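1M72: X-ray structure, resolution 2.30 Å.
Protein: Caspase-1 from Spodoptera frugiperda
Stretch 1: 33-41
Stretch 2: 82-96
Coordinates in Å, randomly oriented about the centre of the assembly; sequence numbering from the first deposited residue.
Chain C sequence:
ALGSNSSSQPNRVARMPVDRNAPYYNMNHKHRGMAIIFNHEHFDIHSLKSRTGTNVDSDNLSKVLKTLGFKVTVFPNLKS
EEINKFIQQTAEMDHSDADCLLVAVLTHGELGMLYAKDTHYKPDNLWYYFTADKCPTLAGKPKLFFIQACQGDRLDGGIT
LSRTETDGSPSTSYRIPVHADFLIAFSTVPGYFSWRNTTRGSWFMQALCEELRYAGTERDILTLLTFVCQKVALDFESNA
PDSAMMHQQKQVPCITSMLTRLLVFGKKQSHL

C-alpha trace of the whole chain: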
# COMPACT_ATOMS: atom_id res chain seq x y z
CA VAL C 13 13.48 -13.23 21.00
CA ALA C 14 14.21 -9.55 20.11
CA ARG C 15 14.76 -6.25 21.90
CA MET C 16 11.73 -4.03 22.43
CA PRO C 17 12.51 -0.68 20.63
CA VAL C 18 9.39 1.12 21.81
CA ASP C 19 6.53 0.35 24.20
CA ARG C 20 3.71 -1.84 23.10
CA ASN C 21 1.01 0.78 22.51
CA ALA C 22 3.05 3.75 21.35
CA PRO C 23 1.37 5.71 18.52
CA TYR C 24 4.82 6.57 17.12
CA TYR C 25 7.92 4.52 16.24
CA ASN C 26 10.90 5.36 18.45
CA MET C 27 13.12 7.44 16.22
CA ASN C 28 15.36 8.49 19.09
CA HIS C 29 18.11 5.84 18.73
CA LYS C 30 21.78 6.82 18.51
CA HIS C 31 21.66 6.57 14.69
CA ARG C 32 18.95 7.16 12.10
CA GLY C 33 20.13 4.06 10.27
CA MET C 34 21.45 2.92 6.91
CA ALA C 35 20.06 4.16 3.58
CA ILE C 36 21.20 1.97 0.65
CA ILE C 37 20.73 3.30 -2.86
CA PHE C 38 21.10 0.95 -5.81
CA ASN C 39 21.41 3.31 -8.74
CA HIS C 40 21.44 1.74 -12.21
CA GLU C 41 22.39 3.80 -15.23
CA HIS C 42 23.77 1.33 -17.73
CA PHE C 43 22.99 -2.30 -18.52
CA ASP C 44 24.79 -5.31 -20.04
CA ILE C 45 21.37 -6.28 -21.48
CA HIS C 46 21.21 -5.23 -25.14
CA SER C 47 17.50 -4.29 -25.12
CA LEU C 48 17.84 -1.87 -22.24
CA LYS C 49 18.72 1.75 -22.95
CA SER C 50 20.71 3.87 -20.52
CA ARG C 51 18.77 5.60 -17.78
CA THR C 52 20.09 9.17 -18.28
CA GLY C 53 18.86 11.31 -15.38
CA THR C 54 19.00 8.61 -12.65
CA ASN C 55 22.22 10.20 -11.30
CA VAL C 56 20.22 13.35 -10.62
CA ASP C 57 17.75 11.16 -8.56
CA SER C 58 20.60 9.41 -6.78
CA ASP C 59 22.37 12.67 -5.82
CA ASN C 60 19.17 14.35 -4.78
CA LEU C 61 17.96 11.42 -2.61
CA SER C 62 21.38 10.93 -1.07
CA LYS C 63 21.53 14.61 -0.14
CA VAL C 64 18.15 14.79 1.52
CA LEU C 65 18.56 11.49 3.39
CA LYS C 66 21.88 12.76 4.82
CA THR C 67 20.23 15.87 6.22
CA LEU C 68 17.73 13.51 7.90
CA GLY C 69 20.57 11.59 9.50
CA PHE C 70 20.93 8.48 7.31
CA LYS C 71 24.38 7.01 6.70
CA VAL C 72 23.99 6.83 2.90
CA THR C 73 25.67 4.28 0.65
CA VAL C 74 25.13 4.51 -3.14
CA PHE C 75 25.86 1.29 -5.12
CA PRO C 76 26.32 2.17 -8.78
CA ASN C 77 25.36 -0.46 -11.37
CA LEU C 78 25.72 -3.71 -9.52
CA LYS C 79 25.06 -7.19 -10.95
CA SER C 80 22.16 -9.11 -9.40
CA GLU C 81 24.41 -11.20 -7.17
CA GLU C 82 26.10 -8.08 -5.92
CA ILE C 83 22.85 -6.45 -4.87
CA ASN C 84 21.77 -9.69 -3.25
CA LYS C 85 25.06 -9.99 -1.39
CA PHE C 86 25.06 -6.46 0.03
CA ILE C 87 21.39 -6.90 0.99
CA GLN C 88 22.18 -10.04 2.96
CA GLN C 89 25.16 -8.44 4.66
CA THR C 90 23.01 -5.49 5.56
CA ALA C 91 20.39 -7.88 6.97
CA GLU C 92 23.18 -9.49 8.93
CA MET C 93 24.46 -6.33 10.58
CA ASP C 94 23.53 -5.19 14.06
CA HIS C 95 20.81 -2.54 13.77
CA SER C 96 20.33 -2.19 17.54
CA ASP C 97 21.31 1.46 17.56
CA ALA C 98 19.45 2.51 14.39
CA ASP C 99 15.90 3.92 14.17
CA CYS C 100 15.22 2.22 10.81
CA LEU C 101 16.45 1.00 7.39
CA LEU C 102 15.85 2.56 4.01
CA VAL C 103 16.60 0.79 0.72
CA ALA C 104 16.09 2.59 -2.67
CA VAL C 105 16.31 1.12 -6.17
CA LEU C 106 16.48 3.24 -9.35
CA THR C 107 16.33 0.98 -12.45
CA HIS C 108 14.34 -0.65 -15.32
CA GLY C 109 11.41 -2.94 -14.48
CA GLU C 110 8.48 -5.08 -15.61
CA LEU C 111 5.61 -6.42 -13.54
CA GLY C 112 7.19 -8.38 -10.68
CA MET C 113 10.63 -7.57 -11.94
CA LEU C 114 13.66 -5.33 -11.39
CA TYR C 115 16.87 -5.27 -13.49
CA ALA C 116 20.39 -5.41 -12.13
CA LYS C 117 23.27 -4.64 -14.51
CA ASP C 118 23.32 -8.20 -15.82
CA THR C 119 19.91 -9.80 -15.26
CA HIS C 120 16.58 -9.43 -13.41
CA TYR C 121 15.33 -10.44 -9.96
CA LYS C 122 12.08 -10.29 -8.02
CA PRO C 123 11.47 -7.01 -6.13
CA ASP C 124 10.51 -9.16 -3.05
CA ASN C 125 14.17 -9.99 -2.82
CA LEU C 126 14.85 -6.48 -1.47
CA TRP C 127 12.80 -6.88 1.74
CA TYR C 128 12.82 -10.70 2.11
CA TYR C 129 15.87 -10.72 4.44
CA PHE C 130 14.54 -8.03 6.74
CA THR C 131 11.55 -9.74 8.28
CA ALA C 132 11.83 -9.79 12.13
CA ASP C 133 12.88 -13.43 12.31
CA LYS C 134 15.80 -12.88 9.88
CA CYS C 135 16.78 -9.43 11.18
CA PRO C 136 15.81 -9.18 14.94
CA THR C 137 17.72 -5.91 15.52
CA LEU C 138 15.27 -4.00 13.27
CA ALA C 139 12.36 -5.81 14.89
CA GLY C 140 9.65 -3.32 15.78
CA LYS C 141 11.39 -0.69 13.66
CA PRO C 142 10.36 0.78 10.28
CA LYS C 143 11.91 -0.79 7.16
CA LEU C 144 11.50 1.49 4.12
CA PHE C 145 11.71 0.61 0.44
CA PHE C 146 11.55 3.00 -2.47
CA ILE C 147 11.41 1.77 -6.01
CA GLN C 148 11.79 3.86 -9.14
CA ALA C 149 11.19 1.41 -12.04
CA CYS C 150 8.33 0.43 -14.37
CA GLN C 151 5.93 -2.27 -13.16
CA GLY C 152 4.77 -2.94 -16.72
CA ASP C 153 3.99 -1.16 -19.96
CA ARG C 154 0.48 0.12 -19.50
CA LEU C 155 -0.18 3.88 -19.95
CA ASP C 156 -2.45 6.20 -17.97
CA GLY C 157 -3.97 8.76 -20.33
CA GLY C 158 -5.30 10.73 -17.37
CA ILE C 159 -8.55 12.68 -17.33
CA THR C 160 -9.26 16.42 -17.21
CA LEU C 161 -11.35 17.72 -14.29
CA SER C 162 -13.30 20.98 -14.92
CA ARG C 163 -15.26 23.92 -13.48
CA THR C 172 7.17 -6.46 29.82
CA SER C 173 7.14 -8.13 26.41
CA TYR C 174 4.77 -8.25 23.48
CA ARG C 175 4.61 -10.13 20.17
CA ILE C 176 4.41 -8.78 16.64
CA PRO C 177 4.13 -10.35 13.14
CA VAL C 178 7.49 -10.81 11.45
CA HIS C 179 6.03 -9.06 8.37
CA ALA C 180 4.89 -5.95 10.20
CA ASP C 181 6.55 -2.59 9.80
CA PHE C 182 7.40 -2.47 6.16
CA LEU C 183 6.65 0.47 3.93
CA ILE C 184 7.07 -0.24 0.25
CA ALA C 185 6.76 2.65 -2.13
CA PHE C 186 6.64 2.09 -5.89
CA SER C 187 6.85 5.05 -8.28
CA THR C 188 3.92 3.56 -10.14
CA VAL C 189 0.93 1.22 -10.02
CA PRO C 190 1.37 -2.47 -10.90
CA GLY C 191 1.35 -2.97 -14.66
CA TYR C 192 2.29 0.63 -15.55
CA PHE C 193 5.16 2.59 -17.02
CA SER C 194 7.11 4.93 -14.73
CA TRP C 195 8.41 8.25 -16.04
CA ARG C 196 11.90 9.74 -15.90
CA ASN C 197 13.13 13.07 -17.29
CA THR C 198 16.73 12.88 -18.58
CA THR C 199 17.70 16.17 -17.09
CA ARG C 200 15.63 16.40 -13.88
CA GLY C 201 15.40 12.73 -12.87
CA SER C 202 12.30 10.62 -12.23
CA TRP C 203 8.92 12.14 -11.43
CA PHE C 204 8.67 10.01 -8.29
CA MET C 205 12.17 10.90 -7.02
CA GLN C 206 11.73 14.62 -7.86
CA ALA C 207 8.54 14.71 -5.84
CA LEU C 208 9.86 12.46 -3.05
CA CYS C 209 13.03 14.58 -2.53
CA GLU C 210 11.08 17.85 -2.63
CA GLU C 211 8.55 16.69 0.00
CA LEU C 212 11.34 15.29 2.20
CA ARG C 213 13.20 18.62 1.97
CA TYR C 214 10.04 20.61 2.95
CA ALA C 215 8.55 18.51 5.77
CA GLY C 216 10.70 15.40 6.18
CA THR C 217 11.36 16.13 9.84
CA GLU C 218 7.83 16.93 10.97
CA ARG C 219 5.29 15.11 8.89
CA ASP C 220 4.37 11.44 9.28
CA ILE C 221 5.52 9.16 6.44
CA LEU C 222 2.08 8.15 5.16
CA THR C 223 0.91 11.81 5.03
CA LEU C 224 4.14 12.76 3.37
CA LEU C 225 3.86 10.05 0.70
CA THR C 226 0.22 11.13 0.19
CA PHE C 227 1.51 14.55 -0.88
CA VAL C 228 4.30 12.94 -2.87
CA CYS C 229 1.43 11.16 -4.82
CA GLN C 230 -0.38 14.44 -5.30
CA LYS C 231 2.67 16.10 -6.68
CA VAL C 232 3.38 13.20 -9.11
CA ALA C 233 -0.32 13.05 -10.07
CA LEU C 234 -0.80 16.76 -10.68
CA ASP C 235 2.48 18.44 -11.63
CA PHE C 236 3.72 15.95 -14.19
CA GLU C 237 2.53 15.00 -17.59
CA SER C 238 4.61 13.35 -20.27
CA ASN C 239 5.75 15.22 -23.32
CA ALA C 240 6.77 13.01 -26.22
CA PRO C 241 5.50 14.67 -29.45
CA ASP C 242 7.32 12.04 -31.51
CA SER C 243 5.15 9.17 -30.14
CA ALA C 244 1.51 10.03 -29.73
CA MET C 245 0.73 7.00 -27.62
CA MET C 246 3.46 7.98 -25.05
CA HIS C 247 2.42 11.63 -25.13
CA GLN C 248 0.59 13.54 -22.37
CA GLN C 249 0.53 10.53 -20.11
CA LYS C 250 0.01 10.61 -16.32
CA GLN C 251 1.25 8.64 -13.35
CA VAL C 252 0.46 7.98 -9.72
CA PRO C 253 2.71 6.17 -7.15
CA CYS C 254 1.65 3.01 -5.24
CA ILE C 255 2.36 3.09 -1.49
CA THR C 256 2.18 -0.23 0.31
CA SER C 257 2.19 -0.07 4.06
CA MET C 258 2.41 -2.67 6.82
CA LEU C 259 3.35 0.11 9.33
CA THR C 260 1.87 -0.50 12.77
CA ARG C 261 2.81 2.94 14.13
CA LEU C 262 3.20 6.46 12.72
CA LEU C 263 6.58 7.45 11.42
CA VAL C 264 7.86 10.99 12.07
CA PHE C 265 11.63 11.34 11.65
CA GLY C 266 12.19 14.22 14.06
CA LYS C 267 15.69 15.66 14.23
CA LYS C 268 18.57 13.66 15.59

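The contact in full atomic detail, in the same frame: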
# COMPACT_ATOMS: atom_id res chain seq x y z
N GLY C 33 20.06 5.36 10.91
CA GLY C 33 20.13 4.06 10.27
C GLY C 33 20.73 4.17 8.88
O GLY C 33 21.08 5.25 8.38
N MET C 34 20.90 3.02 8.25
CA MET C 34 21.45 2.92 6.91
C MET C 34 20.40 3.20 5.83
O MET C 34 19.22 2.84 5.96
CB MET C 34 21.97 1.50 6.69
CG MET C 34 23.16 1.16 7.58
SD MET C 34 23.73 -0.53 7.40
CE MET C 34 24.10 -0.61 5.58
N ALA C 35 20.86 3.86 4.76
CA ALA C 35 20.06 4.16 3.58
C ALA C 35 20.90 3.62 2.40
O ALA C 35 21.97 4.15 2.08
CB ALA C 35 19.85 5.66 3.43
N ILE C 36 20.45 2.55 1.77
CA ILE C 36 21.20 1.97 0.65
C ILE C 36 20.53 2.35 -0.66
O ILE C 36 19.35 2.08 -0.86
CB ILE C 36 21.19 0.43 0.64
CG1 ILE C 36 21.59 -0.15 1.97
CG2 ILE C 36 22.13 -0.05 -0.44
CD1 ILE C 36 21.49 -1.68 1.92
N ILE C 37 21.29 2.95 -1.57
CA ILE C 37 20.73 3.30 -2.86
C ILE C 37 21.36 2.47 -3.98
O ILE C 37 22.58 2.46 -4.17
CB ILE C 37 20.93 4.82 -3.13
CG1 ILE C 37 20.22 5.63 -2.03
CG2 ILE C 37 20.39 5.18 -4.50
CD1 ILE C 37 20.52 7.18 -2.04
N PHE C 38 20.56 1.71 -4.69
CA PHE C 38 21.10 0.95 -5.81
C PHE C 38 20.67 1.72 -7.02
O PHE C 38 19.52 1.67 -7.43
CB PHE C 38 20.55 -0.47 -5.88
CG PHE C 38 20.93 -1.29 -4.70
CD1 PHE C 38 20.09 -1.33 -3.58
CD2 PHE C 38 22.12 -2.00 -4.68
CE1 PHE C 38 20.43 -2.08 -2.45
CE2 PHE C 38 22.49 -2.76 -3.57
CZ PHE C 38 21.64 -2.81 -2.43
N ASN C 39 21.62 2.45 -7.57
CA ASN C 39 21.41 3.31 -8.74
C ASN C 39 21.95 2.63 -9.99
O ASN C 39 23.16 2.31 -10.05
CB ASN C 39 22.14 4.62 -8.50
CG ASN C 39 21.88 5.60 -9.57
OD1 ASN C 39 22.78 6.30 -10.00
ND2 ASN C 39 20.65 5.66 -10.02
N HIS C 40 21.07 2.44 -10.97
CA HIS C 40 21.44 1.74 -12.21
C HIS C 40 21.31 2.60 -13.42
O HIS C 40 20.20 2.91 -13.81
CB HIS C 40 20.55 0.52 -12.44
CG HIS C 40 20.78 -0.56 -11.45
ND1 HIS C 40 21.81 -1.47 -11.57
CD2 HIS C 40 20.18 -0.83 -10.26
CE1 HIS C 40 21.84 -2.25 -10.50
NE2 HIS C 40 20.86 -1.88 -9.69
N GLU C 41 22.44 2.94 -14.03
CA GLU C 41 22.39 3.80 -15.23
C GLU C 41 22.62 3.08 -16.56
O GLU C 41 22.06 3.45 -17.59
CB GLU C 41 23.40 4.96 -15.09
CG GLU C 41 23.23 6.11 -16.15
CD GLU C 41 24.20 7.28 -15.94
OE1 GLU C 41 25.29 7.08 -15.32
OE2 GLU C 41 23.89 8.40 -16.41
N GLU C 82 25.46 -9.09 -6.73
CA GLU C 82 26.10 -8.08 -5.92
C GLU C 82 25.06 -7.41 -5.05
O GLU C 82 25.29 -7.19 -3.87
CB GLU C 82 26.78 -7.05 -6.79
CG GLU C 82 27.73 -7.65 -7.80
CD GLU C 82 28.65 -6.61 -8.42
OE1 GLU C 82 29.80 -6.53 -7.97
OE2 GLU C 82 28.22 -5.87 -9.34
N ILE C 83 23.92 -7.07 -5.63
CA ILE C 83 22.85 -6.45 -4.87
C ILE C 83 22.43 -7.46 -3.78
O ILE C 83 22.35 -7.13 -2.58
CB ILE C 83 21.64 -6.15 -5.78
CG1 ILE C 83 22.02 -5.08 -6.80
CG2 ILE C 83 20.42 -5.75 -4.93
CD1 ILE C 83 20.96 -4.84 -7.88
N ASN C 84 22.20 -8.70 -4.19
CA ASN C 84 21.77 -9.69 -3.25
C ASN C 84 22.74 -9.88 -2.10
O ASN C 84 22.32 -10.06 -0.96
CB ASN C 84 21.52 -11.02 -3.92
CG ASN C 84 20.88 -12.00 -2.98
OD1 ASN C 84 21.39 -12.22 -1.89
ND2 ASN C 84 19.75 -12.58 -3.38
N LYS C 85 24.03 -9.82 -2.41
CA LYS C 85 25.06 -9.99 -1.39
C LYS C 85 25.05 -8.84 -0.37
O LYS C 85 25.03 -9.09 0.83
CB LYS C 85 26.42 -10.10 -2.09
CG LYS C 85 27.59 -9.39 -1.44
CD LYS C 85 28.50 -8.83 -2.54
CE LYS C 85 29.86 -8.37 -2.00
NZ LYS C 85 29.71 -7.38 -0.89
N PHE C 86 25.09 -7.61 -0.85
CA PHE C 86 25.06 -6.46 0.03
C PHE C 86 23.77 -6.41 0.87
O PHE C 86 23.78 -5.95 2.00
CB PHE C 86 25.24 -5.17 -0.76
CG PHE C 86 26.66 -4.94 -1.23
CD1 PHE C 86 27.69 -4.72 -0.30
CD2 PHE C 86 26.98 -4.93 -2.59
CE1 PHE C 86 29.01 -4.47 -0.73
CE2 PHE C 86 28.31 -4.69 -3.04
CZ PHE C 86 29.31 -4.46 -2.11
N ILE C 87 22.66 -6.88 0.30
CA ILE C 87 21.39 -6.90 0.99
C ILE C 87 21.50 -7.86 2.16
O ILE C 87 21.13 -7.54 3.28
CB ILE C 87 20.25 -7.34 0.03
CG1 ILE C 87 19.86 -6.17 -0.88
CG2 ILE C 87 19.03 -7.83 0.81
CD1 ILE C 87 18.99 -5.16 -0.22
N GLN C 88 22.02 -9.06 1.91
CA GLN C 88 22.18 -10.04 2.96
C GLN C 88 23.12 -9.53 4.05
O GLN C 88 22.85 -9.67 5.24
CB GLN C 88 22.69 -11.36 2.40
CG GLN C 88 21.75 -12.04 1.42
CD GLN C 88 21.82 -13.57 1.50
OE1 GLN C 88 22.07 -14.13 2.57
NE2 GLN C 88 21.55 -14.25 0.38
N GLN C 89 24.22 -8.91 3.66
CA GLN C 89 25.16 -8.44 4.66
C GLN C 89 24.53 -7.34 5.50
O GLN C 89 24.79 -7.20 6.70
CB GLN C 89 26.41 -7.91 3.99
CG GLN C 89 27.02 -8.82 2.96
CD GLN C 89 28.31 -8.24 2.41
OE1 GLN C 89 28.40 -7.03 2.16
NE2 GLN C 89 29.33 -9.10 2.23
N THR C 90 23.68 -6.55 4.85
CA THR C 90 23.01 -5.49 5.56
C THR C 90 22.05 -6.14 6.56
O THR C 90 21.95 -5.71 7.72
CB THR C 90 22.22 -4.61 4.60
OG1 THR C 90 23.13 -3.85 3.80
CG2 THR C 90 21.32 -3.68 5.36
N ALA C 91 21.35 -7.19 6.11
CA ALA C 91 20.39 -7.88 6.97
C ALA C 91 21.07 -8.62 8.11
O ALA C 91 20.42 -9.02 9.09
CB ALA C 91 19.57 -8.84 6.16
N GLU C 92 22.38 -8.77 7.98
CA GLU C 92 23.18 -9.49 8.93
C GLU C 92 23.86 -8.56 9.92
O GLU C 92 24.41 -9.02 10.90
CB GLU C 92 24.23 -10.33 8.18
CG GLU C 92 23.82 -11.79 7.95
CD GLU C 92 24.54 -12.47 6.78
OE1 GLU C 92 25.74 -12.18 6.53
OE2 GLU C 92 23.88 -13.30 6.11
N MET C 93 23.82 -7.26 9.66
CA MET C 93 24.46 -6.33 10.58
C MET C 93 23.64 -6.13 11.86
O MET C 93 22.51 -6.59 11.97
CB MET C 93 24.66 -5.00 9.87
CG MET C 93 25.44 -5.16 8.58
SD MET C 93 25.73 -3.60 7.84
CE MET C 93 27.56 -3.71 7.40
N ASP C 94 24.22 -5.45 12.82
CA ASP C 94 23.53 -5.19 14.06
C ASP C 94 22.89 -3.81 14.00
O ASP C 94 23.57 -2.79 14.05
CB ASP C 94 24.54 -5.29 15.22
CG ASP C 94 23.92 -4.98 16.56
OD1 ASP C 94 22.70 -4.70 16.65
OD2 ASP C 94 24.67 -5.01 17.54
N HIS C 95 21.56 -3.79 13.89
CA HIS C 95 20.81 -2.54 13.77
C HIS C 95 20.28 -2.01 15.10
O HIS C 95 19.47 -1.07 15.12
CB HIS C 95 19.66 -2.75 12.79
CG HIS C 95 20.12 -3.02 11.40
ND1 HIS C 95 20.50 -2.02 10.53
CD2 HIS C 95 20.36 -4.19 10.76
CE1 HIS C 95 20.94 -2.56 9.42
NE2 HIS C 95 20.87 -3.87 9.53
N SER C 96 20.77 -2.58 16.19
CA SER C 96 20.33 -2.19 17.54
C SER C 96 20.29 -0.70 17.78
O SER C 96 19.35 -0.19 18.37
CB SER C 96 21.21 -2.85 18.60
OG SER C 96 21.01 -4.26 18.62
O HOH W 1 19.79 0.73 9.70

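A helix lies almost exactly antiparallel to a β-strand, at 177° between their N-to-C directions and 11.0 Å between axes, and no direct hydrogen bond joins the two; the one polar link runs through a water. Water 1 accepts from Met34 N at 2.9 Å and lies 3.0 Å from His95 ND1, tying the strand backbone to the His95 side chain. The other ring nitrogen of His95 is also engaged: NE2 donates to Thr90 O at 2.8 Å, N-H...O angle 169°, which fixes the imidazole to the backbone carbonyl of Thr90.

The rest is mainly van der Waals packing of side chains. Because side chains alternate along a strand, Met34, Ile36 and Phe38 point toward the helix, while Ala35, Ile37 and Asn39 between them are out of its reach. The near-antiparallel course pairs Met34 with Thr90, Ile36 with Ile87 and Phe38 with Ile83 in CA register. Ile83 covers the Phe38 ring: its CG2 sits 4.0 Å from the ring centroid, 17° off the normal, a CH-π contact over one face, and its CG1 lies 3.7 Å from Phe38 CD2. Ile83 CD1 reaches on to the edge of the His40 imidazole, 3.5 Å from NE2. One helical turn later, Ile87 CD1 approaches Phe38 CE1 obliquely at 4.1 Å.

Thr90 turns its hydroxyl back into its own helix, OG1 donating to Phe86 O at 2.8 Å. With that bond made, Thr90 OG1 can lie beside hydrocarbon, 3.3 Å from Ile36 CD1 and 3.8 Å from Met34 CE. Two sulfurs meet, Met34 SD and the exposed Met93 SD, 3.7 Å apart; Met34 SD also stands 5.0 Å from the centroid of the His95 ring, at an oblique 69° from its normal. The surface buried between the two stretches, both sides summed, is 399 Å².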